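Local coordinates for cysteine synthase (Fusobacterium nucleatum subsp. nucleatum, PDB 5Z5C), which probably makes hydrogen sulfide from L-cysteine and belongs to the pyridoxal-phosphate-dependent cysteine synthase family, at residues B[47-52]-B[159-164]; B[52-57]-B[82-87]. All coordinates share one frame; numbering follows the deposited sequence.

Contact 1: B[47-52]-B[159-164]. With PLP (pyridoxal-5'-phosphate), chain G.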
# COMPACT_ATOMS: atom_id res chain seq x y z
N GLY B 47 -1.80 2.93 3.29
CA GLY B 47 -2.00 1.47 3.33
C GLY B 47 -3.05 0.96 4.31
O GLY B 47 -3.09 -0.24 4.51
N SER B 48 -3.87 1.84 4.92
CA SER B 48 -4.87 1.36 5.89
C SER B 48 -6.22 2.03 5.81
O SER B 48 -6.35 3.17 5.39
CB SER B 48 -4.36 1.48 7.36
OG SER B 48 -4.69 2.71 7.99
N ILE B 49 -7.23 1.33 6.35
CA ILE B 49 -8.54 1.93 6.58
C ILE B 49 -8.50 3.26 7.36
O ILE B 49 -9.37 4.11 7.16
CB ILE B 49 -9.49 0.90 7.27
CG1 ILE B 49 -10.99 1.28 7.14
CG2 ILE B 49 -9.12 0.71 8.72
CD1 ILE B 49 -11.92 0.22 7.71
N LYS B 50 -7.51 3.44 8.23
CA LYS B 50 -7.40 4.65 9.04
C LYS B 50 -7.23 5.93 8.22
O LYS B 50 -7.61 7.03 8.70
CB LYS B 50 -6.27 4.55 10.06
CG LYS B 50 -6.36 3.35 10.99
CD LYS B 50 -7.59 3.37 11.86
CE LYS B 50 -7.82 2.00 12.42
NZ LYS B 50 -6.84 1.67 13.49
N ASP B 51 -6.74 5.79 6.98
CA ASP B 51 -6.69 6.93 6.06
C ASP B 51 -8.07 7.54 5.79
O ASP B 51 -8.17 8.76 5.69
CB ASP B 51 -6.06 6.55 4.72
CG ASP B 51 -4.60 6.15 4.83
OD1 ASP B 51 -3.82 6.91 5.44
OD2 ASP B 51 -4.24 5.09 4.30
N ARG B 52 -9.11 6.71 5.64
CA ARG B 52 -10.46 7.19 5.40
C ARG B 52 -10.93 8.06 6.59
O ARG B 52 -11.51 9.11 6.42
CB ARG B 52 -11.45 6.04 5.30
CG ARG B 52 -11.25 5.14 4.09
CD ARG B 52 -12.20 3.99 4.20
NE ARG B 52 -12.18 3.11 3.06
CZ ARG B 52 -13.06 3.14 2.08
NH1 ARG B 52 -13.93 4.14 1.99
NH2 ARG B 52 -13.03 2.20 1.15
N GLU B 159 -18.45 8.20 12.15
CA GLU B 159 -19.12 8.84 11.02
C GLU B 159 -18.36 8.65 9.72
O GLU B 159 -18.97 8.52 8.68
CB GLU B 159 -19.28 10.36 11.20
CG GLU B 159 -20.37 10.85 12.16
CD GLU B 159 -20.24 12.32 12.51
OE1 GLU B 159 -19.78 13.11 11.65
OE2 GLU B 159 -20.57 12.70 13.65
N ALA B 160 -17.02 8.74 9.78
CA ALA B 160 -16.17 8.52 8.58
C ALA B 160 -16.56 7.23 7.88
O ALA B 160 -16.78 7.21 6.67
CB ALA B 160 -14.70 8.50 8.97
N HIS B 161 -16.76 6.18 8.68
CA HIS B 161 -17.06 4.86 8.15
C HIS B 161 -18.52 4.68 7.79
O HIS B 161 -18.83 3.92 6.88
CB HIS B 161 -16.55 3.78 9.11
CG HIS B 161 -15.08 3.85 9.34
ND1 HIS B 161 -14.18 4.00 8.31
CD2 HIS B 161 -14.36 3.86 10.48
CE1 HIS B 161 -12.96 4.06 8.81
NE2 HIS B 161 -13.04 3.99 10.12
N TYR B 162 -19.42 5.42 8.46
CA TYR B 162 -20.81 5.51 8.01
C TYR B 162 -20.95 6.13 6.61
O TYR B 162 -21.68 5.60 5.77
CB TYR B 162 -21.70 6.28 9.06
CG TYR B 162 -23.11 6.53 8.59
CD1 TYR B 162 -24.08 5.55 8.72
CD2 TYR B 162 -23.47 7.74 8.02
CE1 TYR B 162 -25.38 5.77 8.28
CE2 TYR B 162 -24.78 7.97 7.58
CZ TYR B 162 -25.72 6.98 7.72
OH TYR B 162 -27.01 7.19 7.29
N TYR B 163 -20.27 7.26 6.36
CA TYR B 163 -20.37 8.01 5.07
C TYR B 163 -19.50 7.45 3.96
O TYR B 163 -19.85 7.52 2.79
CB TYR B 163 -20.13 9.54 5.32
CG TYR B 163 -21.25 10.22 6.06
CD1 TYR B 163 -22.50 10.38 5.47
CD2 TYR B 163 -21.07 10.70 7.36
CE1 TYR B 163 -23.55 11.01 6.16
CE2 TYR B 163 -22.11 11.33 8.05
CZ TYR B 163 -23.34 11.47 7.44
OH TYR B 163 -24.38 12.08 8.10
N GLY B 164 -18.38 6.84 4.34
CA GLY B 164 -17.41 6.27 3.38
C GLY B 164 -17.57 4.78 3.14
O GLY B 164 -18.42 4.38 2.33
N1 PLP G . -6.95 -3.44 12.36
C2 PLP G . -5.93 -2.58 12.16
C2A PLP G . -4.68 -2.99 11.41
C3 PLP G . -6.03 -1.20 12.67
O3 PLP G . -5.03 -0.32 12.49
C4 PLP G . -7.25 -0.81 13.41
C4A PLP G . -7.38 0.56 13.95
C5 PLP G . -8.30 -1.83 13.57
C6 PLP G . -8.08 -3.10 13.03
C5A PLP G . -9.57 -1.48 14.32
O4P PLP G . -10.34 -0.46 13.67
P PLP G . -11.19 0.64 14.49
O1P PLP G . -10.15 1.51 15.15
O2P PLP G . -12.04 1.31 13.45
O3P PLP G . -12.02 -0.20 15.44

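Contact 2: B[52-57]-B[82-87]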
# COMPACT_ATOMS: atom_id res chain seq x y z
N ARG B 52 -9.11 6.71 5.64
CA ARG B 52 -10.46 7.19 5.40
C ARG B 52 -10.93 8.06 6.59
O ARG B 52 -11.51 9.11 6.42
CB ARG B 52 -11.45 6.04 5.30
CG ARG B 52 -11.25 5.14 4.09
CD ARG B 52 -12.20 3.99 4.20
NE ARG B 52 -12.18 3.11 3.06
CZ ARG B 52 -13.06 3.14 2.08
NH1 ARG B 52 -13.93 4.14 1.99
NH2 ARG B 52 -13.03 2.20 1.15
N MET B 53 -10.60 7.57 7.78
CA MET B 53 -10.99 8.14 9.04
C MET B 53 -10.24 9.44 9.32
O MET B 53 -10.86 10.41 9.73
CB MET B 53 -10.72 7.13 10.15
CG MET B 53 -11.29 7.53 11.49
SD MET B 53 -10.19 8.47 12.55
CE MET B 53 -9.23 7.14 13.26
N ALA B 54 -8.93 9.45 9.15
CA ALA B 54 -8.13 10.66 9.31
C ALA B 54 -8.54 11.80 8.35
O ALA B 54 -8.63 12.97 8.76
CB ALA B 54 -6.64 10.38 9.19
N PHE B 55 -8.81 11.44 7.10
CA PHE B 55 -9.25 12.41 6.13
C PHE B 55 -10.63 12.98 6.45
O PHE B 55 -10.80 14.20 6.38
CB PHE B 55 -9.31 11.85 4.75
CG PHE B 55 -9.84 12.83 3.78
CD1 PHE B 55 -9.11 13.95 3.45
CD2 PHE B 55 -11.11 12.67 3.23
CE1 PHE B 55 -9.61 14.87 2.55
CE2 PHE B 55 -11.62 13.59 2.34
CZ PHE B 55 -10.86 14.67 1.98
N TYR B 56 -11.60 12.10 6.74
CA TYR B 56 -12.93 12.58 7.11
C TYR B 56 -12.90 13.52 8.29
O TYR B 56 -13.61 14.53 8.30
CB TYR B 56 -13.87 11.44 7.49
CG TYR B 56 -15.30 11.90 7.75
CD1 TYR B 56 -16.20 12.04 6.71
CD2 TYR B 56 -15.73 12.19 9.04
CE1 TYR B 56 -17.51 12.46 6.94
CE2 TYR B 56 -17.04 12.60 9.28
CZ TYR B 56 -17.92 12.74 8.23
OH TYR B 56 -19.21 13.15 8.46
N THR B 57 -12.11 13.13 9.29
CA THR B 57 -11.98 13.87 10.55
C THR B 57 -11.45 15.26 10.29
O THR B 57 -12.09 16.24 10.68
CB THR B 57 -11.11 13.08 11.56
OG1 THR B 57 -11.87 11.95 11.99
CG2 THR B 57 -10.76 13.86 12.77
N GLY B 82 -1.64 6.94 13.89
CA GLY B 82 -0.54 7.85 13.88
C GLY B 82 -0.03 8.03 12.46
O GLY B 82 0.23 9.15 12.03
N ILE B 83 0.07 6.90 11.74
CA ILE B 83 0.58 6.93 10.37
C ILE B 83 -0.34 7.81 9.51
O ILE B 83 0.14 8.71 8.84
CB ILE B 83 0.74 5.50 9.78
CG1 ILE B 83 1.83 4.71 10.52
CG2 ILE B 83 1.13 5.56 8.31
CD1 ILE B 83 1.86 3.20 10.22
N ALA B 84 -1.64 7.59 9.60
CA ALA B 84 -2.63 8.29 8.78
C ALA B 84 -2.76 9.80 9.04
O ALA B 84 -2.84 10.61 8.10
CB ALA B 84 -3.97 7.60 8.96
N PHE B 85 -2.82 10.18 10.33
CA PHE B 85 -2.83 11.59 10.70
C PHE B 85 -1.48 12.22 10.39
O PHE B 85 -1.45 13.37 10.00
CB PHE B 85 -3.21 11.83 12.19
CG PHE B 85 -4.69 11.78 12.45
CD1 PHE B 85 -5.51 12.84 12.11
CD2 PHE B 85 -5.29 10.62 12.96
CE1 PHE B 85 -6.88 12.78 12.33
CE2 PHE B 85 -6.66 10.56 13.19
CZ PHE B 85 -7.46 11.65 12.88
N SER B 86 -0.37 11.50 10.61
CA SER B 86 0.94 12.08 10.26
C SER B 86 0.97 12.50 8.78
O SER B 86 1.29 13.66 8.45
CB SER B 86 2.08 11.13 10.59
OG SER B 86 2.13 10.88 11.98
N ALA B 87 0.59 11.58 7.90
CA ALA B 87 0.58 11.88 6.45
C ALA B 87 -0.42 12.95 6.03
O ALA B 87 -0.07 13.87 5.29
CB ALA B 87 0.35 10.60 5.64

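Contact 1: B[47-52]-B[159-164]
Behind the cofactor-bearing lysine of the pyridoxal-phosphate site, Ile49, ahead of Lys50, and Arg52 of helix 50-57 lie against His161 on the last turn of helix 155-163 and Gly164 just after it. Ile49 has CG1 anti to the backbone N (chi1 -162°), and this atom meets His161 CE1 at 3.8 Å, the two side chains crossing obliquely. Ile49 O lies in the plane of the imidazole at its edge, 4.0 Å from His161 CE1. Ala160 CB approaches Arg52 O at 4.1 Å. Arg52 CB lies near the imidazole, and the chain, extended from CG to NE, leads away from it, with NH1 3.9 Å from Gly164 C; its guanidinium is held by salt bridges from NE to Glu41 and NH2 to Glu168. In this fold type II enzyme Lys50 points its CB away from 159-164, and its NZ is joined to PLP C4A at 1.3 Å as the internal aldimine. A capping box of Ser48 and Asp51 leads into the helix: Lys50 N donates to Ser48 OG at 2.9 Å, while Ser48 N gives a weak bond to Asp51 OD2 at 3.3 Å. Thr192, whose OG1 is hydrogen-bonded to PLP, touches both Ile49 and His161.

Contact 2: B[52-57]-B[82-87]
The Phe85 ring of helix 80-91 lies face-on to Ala54 of helix 50-57, a CH-pi contact at the core of a helix-helix packing within the pyridoxal-phosphate-dependent enzyme fold. The two short segments run in roughly the same direction at 43°, their axes 8.7 Å apart at closest approach. Ala54 CB stands almost exactly on the ring normal, 3.8 Å from the centroid of the Phe85 ring, so the methyl meets all of the ring's carbons nearly evenly. Ala54 CA, over the same face, is nearer the far end of the ring, 3.8 Å from Phe85 CZ. Phe85 CG is anti to the carbonyl carbon (chi1 -80°), beside the backbone N, and chi2 of -77° turns the ring face to Ala54.

Two further side chains of helix 50-57 meet the ring's outer end, each crossing Phe85 at about a right angle. Thr57 brings CG2 to the edge, in the ring plane, 4.0 Å from Phe85 CZ. Met53 bends at chi2 and chi3 and sets SD 4.2 Å from Phe85 CE2, an oblique Met-aromatic contact with the sulfur well off the ring normal. The same Ala54 CB also meets Ala84 CB at 3.9 Å; these small methyls let the backbones come close, with 5.6 Å between Ala54 CA and Phe85 CA. All the touching residues are buried. The Met53 side chain lies near the cofactor and also touches Asn157 of helix 155-163, while Tyr156 of that helix touches Thr57. The polar branch of Thr57 turns back into its own helix: OG1 donates to Met53 O at 2.9 Å, and Thr57 N reaches the same oxygen from the opposite face of the carbonyl plane.

After strands 22-28 and 33-37 the chain, followed from the N terminus, enters helix 50-57, which serves both contacts: 47-52 opens contact 1 and 52-57 opens contact 2, with Arg52 common to the two. After strand 73-76 it reaches helix 80-91, where 82-87 closes the shorter loop of contact 2. The parallel strands 96-101 and 120-122 follow before helix 155-163, where 159-164, at its end, closes contact 1. Contact 2 is thus nested inside the loop of contact 1, their centres 9 Å apart. Helix 50-57 lies between helices 80-91 and 155-163, and Tyr56 joins the regions further: its OH probably hydrogen-bonds Glu159 OE1, and its CB packs on Ala160 CB.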